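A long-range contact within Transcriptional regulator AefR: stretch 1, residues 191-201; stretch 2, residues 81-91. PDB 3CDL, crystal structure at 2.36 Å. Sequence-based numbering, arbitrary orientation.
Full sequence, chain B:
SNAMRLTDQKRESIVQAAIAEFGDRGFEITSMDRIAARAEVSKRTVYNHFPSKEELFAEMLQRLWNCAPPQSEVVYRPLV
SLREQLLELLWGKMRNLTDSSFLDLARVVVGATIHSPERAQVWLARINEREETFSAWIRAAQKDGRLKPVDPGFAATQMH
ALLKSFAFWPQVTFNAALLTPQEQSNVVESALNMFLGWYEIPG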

# COMPACT_ATOMS: atom_id res chain seq x y z
N ALA B 191 6.91 -1.09 16.53
CA ALA B 191 7.71 -0.52 15.43
C ALA B 191 9.02 -0.07 16.00
O ALA B 191 10.06 -0.55 15.55
CB ALA B 191 6.98 0.61 14.74
N LEU B 192 8.94 0.80 17.01
CA LEU B 192 10.07 1.32 17.80
C LEU B 192 11.00 0.20 18.25
O LEU B 192 12.21 0.22 17.96
CB LEU B 192 9.54 2.05 19.05
CG LEU B 192 10.25 3.23 19.76
CD1 LEU B 192 9.90 3.27 21.26
CD2 LEU B 192 11.73 3.23 19.61
N ASN B 193 10.43 -0.75 18.98
CA ASN B 193 11.16 -1.89 19.55
C ASN B 193 11.83 -2.72 18.48
O ASN B 193 12.98 -3.13 18.61
CB ASN B 193 10.22 -2.77 20.37
CG ASN B 193 9.97 -2.22 21.77
OD1 ASN B 193 10.88 -1.68 22.40
ND2 ASN B 193 8.74 -2.35 22.26
N MSE B 194 11.10 -2.97 17.40
CA MSE B 194 11.65 -3.75 16.31
C MSE B 194 12.76 -2.96 15.64
O MSE B 194 13.84 -3.49 15.40
CB MSE B 194 10.56 -4.09 15.30
CG MSE B 194 11.07 -4.86 14.12
SE MSE B 194 9.68 -5.85 13.26
CE MSE B 194 8.41 -5.81 14.74
N PHE B 195 12.50 -1.69 15.37
CA PHE B 195 13.44 -0.86 14.63
C PHE B 195 14.72 -0.72 15.42
O PHE B 195 15.80 -1.09 14.95
CB PHE B 195 12.85 0.53 14.24
CG PHE B 195 13.78 1.33 13.35
CD1 PHE B 195 13.79 1.13 11.96
CD2 PHE B 195 14.69 2.23 13.90
CE1 PHE B 195 14.67 1.83 11.14
CE2 PHE B 195 15.59 2.94 13.08
CZ PHE B 195 15.57 2.75 11.70
N LEU B 196 14.60 -0.22 16.65
CA LEU B 196 15.80 0.08 17.43
C LEU B 196 16.53 -1.19 17.83
O LEU B 196 17.77 -1.20 17.86
CB LEU B 196 15.49 0.95 18.65
CG LEU B 196 15.49 2.44 18.30
CD1 LEU B 196 15.29 3.25 19.54
CD2 LEU B 196 16.81 2.82 17.62
N GLY B 197 15.74 -2.24 18.10
CA GLY B 197 16.24 -3.59 18.32
C GLY B 197 17.34 -3.97 17.35
O GLY B 197 18.40 -4.46 17.75
N TRP B 198 17.09 -3.72 16.05
CA TRP B 198 18.03 -4.11 14.99
C TRP B 198 19.08 -3.06 14.68
O TRP B 198 20.24 -3.38 14.50
CB TRP B 198 17.27 -4.52 13.70
CG TRP B 198 18.21 -4.83 12.57
CD1 TRP B 198 18.37 -4.10 11.43
CD2 TRP B 198 19.15 -5.92 12.48
NE1 TRP B 198 19.35 -4.67 10.63
CE2 TRP B 198 19.84 -5.78 11.25
CE3 TRP B 198 19.49 -6.99 13.32
CZ2 TRP B 198 20.84 -6.69 10.84
CZ3 TRP B 198 20.49 -7.89 12.91
CH2 TRP B 198 21.15 -7.73 11.68
N TYR B 199 18.68 -1.80 14.62
CA TYR B 199 19.59 -0.75 14.16
C TYR B 199 20.44 -0.03 15.20
O TYR B 199 21.52 0.50 14.87
CB TYR B 199 18.84 0.27 13.33
CG TYR B 199 18.52 -0.25 11.96
CD1 TYR B 199 19.52 -0.54 11.04
CD2 TYR B 199 17.20 -0.43 11.58
CE1 TYR B 199 19.20 -1.00 9.78
CE2 TYR B 199 16.88 -0.89 10.32
CZ TYR B 199 17.86 -1.18 9.43
OH TYR B 199 17.49 -1.64 8.19
N GLU B 200 19.98 -0.00 16.44
CA GLU B 200 20.74 0.70 17.46
C GLU B 200 22.10 0.06 17.78
O GLU B 200 22.20 -1.16 18.00
CB GLU B 200 19.91 0.85 18.73
CG GLU B 200 20.57 1.74 19.75
CD GLU B 200 19.64 2.14 20.88
OE1 GLU B 200 18.53 1.55 20.98
OE2 GLU B 200 20.02 3.03 21.68
N ILE B 201 23.16 0.88 17.75
CA ILE B 201 24.41 0.56 18.42
C ILE B 201 24.28 1.05 19.87
O ILE B 201 24.20 2.27 20.12
CB ILE B 201 25.63 1.24 17.76
CG1 ILE B 201 25.59 1.08 16.24
CG2 ILE B 201 26.94 0.69 18.34
CD1 ILE B 201 26.49 2.05 15.51
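Stretch 2 81-91: SLREQLLELLW

Helices far apart in sequence commonly pack by fitting a side chain of one into a hollow on the other, and AefR offers a compact example across a separation of at least 102 residues. Stretch 2 is helical from Leu-82 to Trp-91, and the helix continues beyond it; Ser-81 caps its start, its OG accepting a hydrogen bond from Glu-84 N at 3.0 Å. This helix runs roughly against helix 191-199, with an angle of 134° between their N-to-C directions and a closest axial approach of 10.5 Å. The backbones come nearest where Leu-192 CA lies 6.7 Å from Leu-87 CA.

The apolar packing centres on Leu-192, a knob in the hole formed by Arg-83, Leu-86, Leu-87 and Leu-90. Although its CA-to-CB bond points sideways, the end of the side chain turns in, placing CD1 3.7 Å from Leu-87 CG, while Leu-192 CB lies 4.1 Å from Leu-90 CD2. Leu-86, pointing toward stretch 1, is shared by several partners: its CD2 is 3.8 Å from Phe-195 CD2, 3.9 Å from Leu-196 CG and 4.2 Å from Leu-192 CD2. One turn earlier in stretch 2, Leu-82 CB meets Leu-196 CD1 at 4.0 Å. At the margin of this packing, Leu-82 CD1 also lies 3.6 Å from the carboxylate oxygen Glu-200 OE2, just past the end of the first helix.

Polar contact is concentrated on Arg-83, whose extended side chain carries the guanidinium across to Asn-193. Arg-83 NH1 donates a hydrogen bond to Asn-193 OD1 at 2.6 Å, with an N-H...acceptor angle of 159°; Arg-83 NH2 adds a weak bond to the same Asn-193 OD1 at 3.2 Å. The acceptor sits at the guanidinium edge, where the N-H groups point, leaving one face to Leu-192 CD1. A single arginine thus combines directional bonding with apolar cover, and the two stretches together bury 504 Å².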

# COMPACT_ATOMS: atom_id res chain seq x y z
N SER B 81 17.73 10.01 24.74
CA SER B 81 17.74 8.63 24.23
C SER B 81 17.04 8.55 22.89
O SER B 81 16.01 9.19 22.69
CB SER B 81 17.10 7.65 25.21
OG SER B 81 15.70 7.79 25.23
N LEU B 82 17.63 7.77 21.98
CA LEU B 82 17.03 7.44 20.69
C LEU B 82 15.57 7.03 20.85
O LEU B 82 14.70 7.52 20.13
CB LEU B 82 17.79 6.28 20.02
CG LEU B 82 19.24 6.48 19.58
CD1 LEU B 82 19.73 5.22 18.90
CD2 LEU B 82 19.39 7.70 18.66
N ARG B 83 15.32 6.14 21.80
CA ARG B 83 13.99 5.69 22.13
C ARG B 83 13.04 6.87 22.33
O ARG B 83 12.07 7.03 21.58
CB ARG B 83 14.05 4.82 23.39
CG ARG B 83 12.73 4.21 23.78
CD ARG B 83 12.91 3.09 24.76
NE ARG B 83 11.76 2.19 24.67
CZ ARG B 83 11.75 1.02 24.03
NH1 ARG B 83 10.64 0.31 24.01
NH2 ARG B 83 12.85 0.56 23.42
N GLU B 84 13.34 7.72 23.31
CA GLU B 84 12.47 8.84 23.67
C GLU B 84 12.13 9.70 22.45
O GLU B 84 10.96 9.93 22.16
CB GLU B 84 13.11 9.70 24.76
CG GLU B 84 12.13 10.57 25.50
CD GLU B 84 12.77 11.82 26.06
OE1 GLU B 84 13.62 11.70 26.99
OE2 GLU B 84 12.43 12.92 25.57
N GLN B 85 13.17 10.16 21.75
CA GLN B 85 12.99 10.98 20.55
C GLN B 85 12.36 10.24 19.38
O GLN B 85 11.55 10.82 18.68
CB GLN B 85 14.31 11.67 20.14
CG GLN B 85 15.51 10.77 19.82
CD GLN B 85 16.82 11.56 19.70
OE1 GLN B 85 16.94 12.46 18.88
NE2 GLN B 85 17.80 11.21 20.52
N LEU B 86 12.69 8.97 19.17
CA LEU B 86 12.07 8.22 18.08
C LEU B 86 10.60 7.88 18.39
O LEU B 86 9.77 7.83 17.50
CB LEU B 86 12.89 6.96 17.71
CG LEU B 86 12.38 6.04 16.57
CD1 LEU B 86 11.93 6.79 15.31
CD2 LEU B 86 13.40 4.97 16.22
N LEU B 87 10.28 7.66 19.66
CA LEU B 87 8.89 7.50 20.07
C LEU B 87 8.09 8.69 19.55
O LEU B 87 7.12 8.50 18.82
CB LEU B 87 8.74 7.40 21.59
CG LEU B 87 7.92 6.23 22.18
CD1 LEU B 87 7.57 6.53 23.63
CD2 LEU B 87 6.67 5.82 21.38
N GLU B 88 8.55 9.90 19.90
CA GLU B 88 8.00 11.18 19.48
C GLU B 88 7.84 11.35 17.96
O GLU B 88 6.87 11.96 17.50
CB GLU B 88 8.92 12.27 19.98
CG GLU B 88 8.27 13.34 20.77
CD GLU B 88 9.29 14.27 21.40
OE1 GLU B 88 9.33 14.39 22.65
OE2 GLU B 88 10.09 14.87 20.65
N LEU B 89 8.80 10.85 17.18
CA LEU B 89 8.71 10.94 15.73
C LEU B 89 7.55 10.07 15.27
O LEU B 89 6.71 10.48 14.47
CB LEU B 89 10.00 10.43 15.06
CG LEU B 89 11.17 11.38 14.77
CD1 LEU B 89 12.10 11.51 15.97
CD2 LEU B 89 11.97 10.94 13.53
N LEU B 90 7.53 8.85 15.78
CA LEU B 90 6.55 7.87 15.38
C LEU B 90 5.14 8.35 15.72
O LEU B 90 4.20 8.13 14.95
CB LEU B 90 6.87 6.53 16.05
CG LEU B 90 7.75 5.52 15.33
CD1 LEU B 90 8.29 5.97 13.97
CD2 LEU B 90 8.85 4.95 16.25
N TRP B 91 4.99 9.02 16.85
CA TRP B 91 3.70 9.59 17.19
C TRP B 91 3.26 10.69 16.25
O TRP B 91 2.10 10.71 15.82
CB TRP B 91 3.61 10.01 18.65
CG TRP B 91 3.12 8.90 19.54
CD1 TRP B 91 3.82 8.28 20.51
CD2 TRP B 91 1.83 8.25 19.50
NE1 TRP B 91 3.06 7.31 21.12
CE2 TRP B 91 1.83 7.26 20.51
CE3 TRP B 91 0.68 8.41 18.71
CZ2 TRP B 91 0.73 6.44 20.76
CZ3 TRP B 91 -0.42 7.59 18.97
CH2 TRP B 91 -0.38 6.61 19.98